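Local coordinates for OBCA, Oxalate Biosynthetic Component A (Burkholderia glumae, PDB 4NNC), which is a multidomain protein containing a region related to the beta-keto acid cleavage enzyme family of the TIM-barrel clan, at residues L274-S279 against A294-Y299. Numbering follows the deposited sequence.
Sequences LNLSTS and AHLKFY. With 2KQ ((3S)-3-[2-[3-[[(2R)-4-[[[(2R,3S,4R,5R)-5-(6-aminopurin-9-yl)-4-oxidanyl-3-phosphonooxy-oxolan-2-yl]methoxy-oxidanyl-phosphoryl]oxy-oxidanyl-phosphoryl]oxy-3,3-dimethyl-2-oxidanyl-butanoyl]amino]propanoylamino]ethylsulfanyl]-3-oxidanyl-butanoic acid), chain D; OXL (oxalate ion), chain C.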
loop_
_atom_site.group_PDB
_atom_site.type_symbol
_atom_site.label_atom_id
_atom_site.label_comp_id
_atom_site.label_asym_id
_atom_site.label_seq_id
_atom_site.Cartn_x
_atom_site.Cartn_y
_atom_site.Cartn_z
ATOM N N LEU A 274 18.476 0.552 2.582
ATOM C CA LEU A 274 17.307 0.283 3.402
ATOM C C LEU A 274 16.837 1.599 4.044
ATOM O O LEU A 274 17.652 2.426 4.492
ATOM C CB LEU A 274 17.614 -0.807 4.445
ATOM C CG LEU A 274 17.949 -2.190 3.843
ATOM C CD1 LEU A 274 18.024 -3.315 4.874
ATOM C CD2 LEU A 274 16.940 -2.557 2.771
ATOM N N ASN A 275 15.522 1.797 4.044
ATOM C CA ASN A 275 14.899 3.000 4.572
ATOM C C ASN A 275 13.839 2.489 5.545
ATOM O O ASN A 275 12.779 2.008 5.134
ATOM C CB ASN A 275 14.295 3.812 3.409
ATOM C CG ASN A 275 13.381 4.960 3.869
ATOM O OD1 ASN A 275 12.874 4.973 5.002
ATOM N ND2 ASN A 275 13.138 5.913 2.963
ATOM N N LEU A 276 14.123 2.573 6.838
ATOM C CA LEU A 276 13.253 1.927 7.815
ATOM C C LEU A 276 12.199 2.890 8.335
ATOM O O LEU A 276 12.527 4.007 8.746
ATOM C CB LEU A 276 14.070 1.365 8.977
ATOM C CG LEU A 276 14.496 -0.102 8.846
ATOM C CD1 LEU A 276 14.976 -0.455 7.434
ATOM C CD2 LEU A 276 15.544 -0.473 9.898
ATOM N N SER A 277 10.936 2.458 8.297
ATOM C CA SER A 277 9.859 3.240 8.885
ATOM C C SER A 277 10.000 3.300 10.407
ATOM O O SER A 277 10.214 2.276 11.072
ATOM C CB SER A 277 8.489 2.672 8.509
ATOM O OG SER A 277 7.455 3.459 9.077
ATOM N N THR A 278 9.892 4.514 10.940
ATOM C CA THR A 278 9.867 4.771 12.380
ATOM C C THR A 278 8.457 5.163 12.840
ATOM O O THR A 278 8.249 5.563 13.992
ATOM C CB THR A 278 10.760 5.943 12.716
ATOM O OG1 THR A 278 10.284 7.087 11.992
ATOM C CG2 THR A 278 12.197 5.654 12.305
ATOM N N SER A 279 7.495 5.058 11.933
ATOM C CA SER A 279 6.116 5.431 12.236
ATOM C C SER A 279 5.471 4.479 13.238
ATOM O O SER A 279 5.784 3.289 13.262
ATOM C CB SER A 279 5.295 5.435 10.950
ATOM O OG SER A 279 4.013 4.909 11.201
ATOM N N ALA A 294 14.972 1.957 17.992
ATOM C CA ALA A 294 15.730 0.775 18.406
ATOM C C ALA A 294 16.134 -0.117 17.226
ATOM O O ALA A 294 17.093 -0.889 17.330
ATOM C CB ALA A 294 14.968 -0.030 19.477
ATOM N N HIS A 295 15.413 -0.011 16.109
ATOM C CA HIS A 295 15.747 -0.780 14.903
ATOM C C HIS A 295 16.827 -0.078 14.088
ATOM O O HIS A 295 17.336 -0.616 13.090
ATOM C CB HIS A 295 14.500 -1.067 14.031
ATOM C CG HIS A 295 13.698 0.154 13.660
ATOM N ND1 HIS A 295 13.609 1.275 14.460
ATOM C CD2 HIS A 295 12.910 0.398 12.582
ATOM C CE1 HIS A 295 12.818 2.168 13.882
ATOM N NE2 HIS A 295 12.377 1.657 12.744
ATOM N N LEU A 296 17.172 1.130 14.521
ATOM C CA LEU A 296 18.167 1.944 13.828
ATOM C C LEU A 296 19.476 1.808 14.587
ATOM O O LEU A 296 19.942 2.751 15.217
ATOM C CB LEU A 296 17.724 3.414 13.790
ATOM C CG LEU A 296 16.295 3.635 13.294
ATOM C CD1 LEU A 296 15.920 5.125 13.317
ATOM C CD2 LEU A 296 16.137 3.054 11.901
ATOM N N LYS A 297 20.058 0.619 14.540
ATOM C CA LYS A 297 21.274 0.335 15.284
ATOM C C LYS A 297 22.339 -0.144 14.320
ATOM O O LYS A 297 22.061 -0.421 13.148
ATOM C CB LYS A 297 21.008 -0.764 16.313
ATOM C CG LYS A 297 20.382 -2.010 15.686
ATOM C CD LYS A 297 20.264 -3.174 16.672
ATOM C CE LYS A 297 19.706 -4.417 15.954
ATOM N NZ LYS A 297 19.526 -5.603 16.858
ATOM N N PHE A 298 23.565 -0.248 14.811
ATOM C CA PHE A 298 24.610 -0.888 14.037
ATOM C C PHE A 298 24.296 -2.380 13.969
ATOM O O PHE A 298 24.200 -3.034 15.008
ATOM C CB PHE A 298 25.966 -0.663 14.705
ATOM C CG PHE A 298 27.115 -1.166 13.899
ATOM C CD1 PHE A 298 27.652 -2.424 14.142
ATOM C CD2 PHE A 298 27.649 -0.393 12.885
ATOM C CE1 PHE A 298 28.718 -2.901 13.393
ATOM C CE2 PHE A 298 28.716 -0.861 12.125
ATOM C CZ PHE A 298 29.246 -2.123 12.382
ATOM N N TYR A 299 24.096 -2.920 12.769
ATOM C CA TYR A 299 23.870 -4.355 12.631
ATOM C C TYR A 299 25.195 -5.056 12.387
ATOM O O TYR A 299 25.824 -4.872 11.329
ATOM C CB TYR A 299 22.879 -4.665 11.502
ATOM C CG TYR A 299 21.448 -4.329 11.849
ATOM C CD1 TYR A 299 20.546 -5.320 12.230
ATOM C CD2 TYR A 299 20.999 -3.021 11.798
ATOM C CE1 TYR A 299 19.236 -5.006 12.546
ATOM C CE2 TYR A 299 19.694 -2.698 12.108
ATOM C CZ TYR A 299 18.823 -3.685 12.488
ATOM O OH TYR A 299 17.525 -3.337 12.801
HETATM C C01 2KQ D . -4.796 1.154 1.606
HETATM C C02 2KQ D . -4.299 1.395 0.173
HETATM C C03 2KQ D . -2.751 0.973 0.051
HETATM C C04 2KQ D . -5.171 0.566 -0.779
HETATM O O05 2KQ D . -4.728 0.798 -2.097
HETATM P P06 2KQ D . -5.724 0.621 -3.329
HETATM O O07 2KQ D . -4.901 0.360 -4.578
HETATM O O08 2KQ D . -6.653 -0.560 -3.104
HETATM O O09 2KQ D . -6.537 1.977 -3.507
HETATM P P10 2KQ D . -7.936 2.383 -2.831
HETATM O O11 2KQ D . -8.173 3.858 -2.996
HETATM O O12 2KQ D . -7.884 2.076 -1.353
HETATM O O13 2KQ D . -9.138 1.562 -3.510
HETATM C C14 2KQ D . -10.469 1.685 -2.984
HETATM C C15 2KQ D . -11.451 1.161 -3.944
HETATM O O16 2KQ D . -11.206 1.692 -5.309
HETATM C C17 2KQ D . -10.872 0.585 -6.158
HETATM N N18 2KQ D . -9.791 0.986 -6.991
HETATM C C19 2KQ D . -8.488 1.052 -6.666
HETATM N N20 2KQ D . -7.786 1.498 -7.732
HETATM C C21 2KQ D . -8.651 1.726 -8.756
HETATM C C22 2KQ D . -8.517 2.183 -10.082
HETATM N N23 2KQ D . -7.211 2.537 -10.623
HETATM N N24 2KQ D . -9.620 2.292 -10.844
HETATM C C25 2KQ D . -10.840 1.978 -10.342
HETATM N N26 2KQ D . -11.004 1.531 -9.088
HETATM C C27 2KQ D . -9.917 1.403 -8.283
HETATM C C28 2KQ D . -10.559 -0.556 -5.280
HETATM O O29 2KQ D . -10.945 -1.797 -5.873
HETATM C C30 2KQ D . -11.373 -0.327 -4.075
HETATM O O31 2KQ D . -12.692 -0.877 -4.272
HETATM P P32 2KQ D . -13.860 -0.648 -3.143
HETATM O O33 2KQ D . -14.245 0.835 -3.041
HETATM O O34 2KQ D . -15.086 -1.470 -3.487
HETATM O O35 2KQ D . -13.325 -1.107 -1.813
HETATM C C36 2KQ D . -4.556 2.889 -0.209
HETATM O O37 2KQ D . -5.895 3.139 -0.109
HETATM C C38 2KQ D . -3.819 3.924 0.658
HETATM O O39 2KQ D . -4.137 4.164 1.818
HETATM N N40 2KQ D . -2.732 4.679 0.051
HETATM C C41 2KQ D . -2.093 5.659 0.866
HETATM C C42 2KQ D . -0.864 5.075 1.553
HETATM C C43 2KQ D . -0.099 6.087 2.436
HETATM O O44 2KQ D . -0.675 6.758 3.294
HETATM N N45 2KQ D . 1.312 6.245 2.213
HETATM C C46 2KQ D . 1.999 7.191 3.041
HETATM C C47 2KQ D . 3.187 6.535 3.709
HETATM S S48 2KQ D . 4.271 7.739 4.461
HETATM C C49 2KQ D . 5.765 6.929 4.995
HETATM C C50 2KQ D . 6.791 7.382 4.097
HETATM O O51 2KQ D . 5.665 5.527 4.853
HETATM C C52 2KQ D . 6.185 7.408 6.419
HETATM C C53 2KQ D . 6.728 6.402 7.389
HETATM O O54 2KQ D . 6.812 5.175 7.087
HETATM O O55 2KQ D . 7.108 6.810 8.518
HETATM C C1 OXL C . 2.631 5.932 8.251
HETATM C C2 OXL C . 2.652 5.696 6.797
HETATM O O1 OXL C . 2.735 7.101 8.714
HETATM O O2 OXL C . 1.733 6.168 6.068
HETATM O O3 OXL C . 2.527 4.925 8.997
HETATM O O4 OXL C . 3.595 4.989 6.322
#
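L276 and L296 are where the two backbones come nearest, with 7.8 Å between their CA atoms. Strand 273-276 ends at L276, and the chain continues as a loop through S279; 295-299 is an irregular run that leads on toward strand 308-311. One hydrogen bond joins them: H295 NE2 donates to S277 O over 2.8 Å. The acceptor lies near the plane of the imidazole, whereas NE2 sits above the carbonyl plane, 42° out of it. With H295 CG lodged between its backbone N and carbonyl carbon (chi1 54°), the ring projects toward the strand's end. L296 CD2 lies 3.9 Å above the plane of that ring, over its centre, and also packs on L276 CB. L276 CD2 reaches H295 obliquely, 3.9 Å from CD2 of the ring. T278 CG2 touches both H295 CE1 and L296 CD1, while its OG1 is hydrogen-bonded to S310 O on the adjoining strand.

Strand 273-276 runs parallel to 222-229 and 308-311 in the TIM barrel, and the loop at its C-terminal end carries ligand-binding residues, as is usual in this fold. S277 OG, turned to the ligand by a chi1 of -179°, bonds 2KQ O54 at 2.7 Å and accepts from S279 N in an ST turn; S279 OG bonds oxalate O3, also at 2.7 Å. H295 thus holds the carbonyl of a residue whose hydroxyl meets the ligand. Y299 OH donates to the backbone H295 O across 2.7 Å, and the H295 ring also meets that of Y258 from helix 255-268.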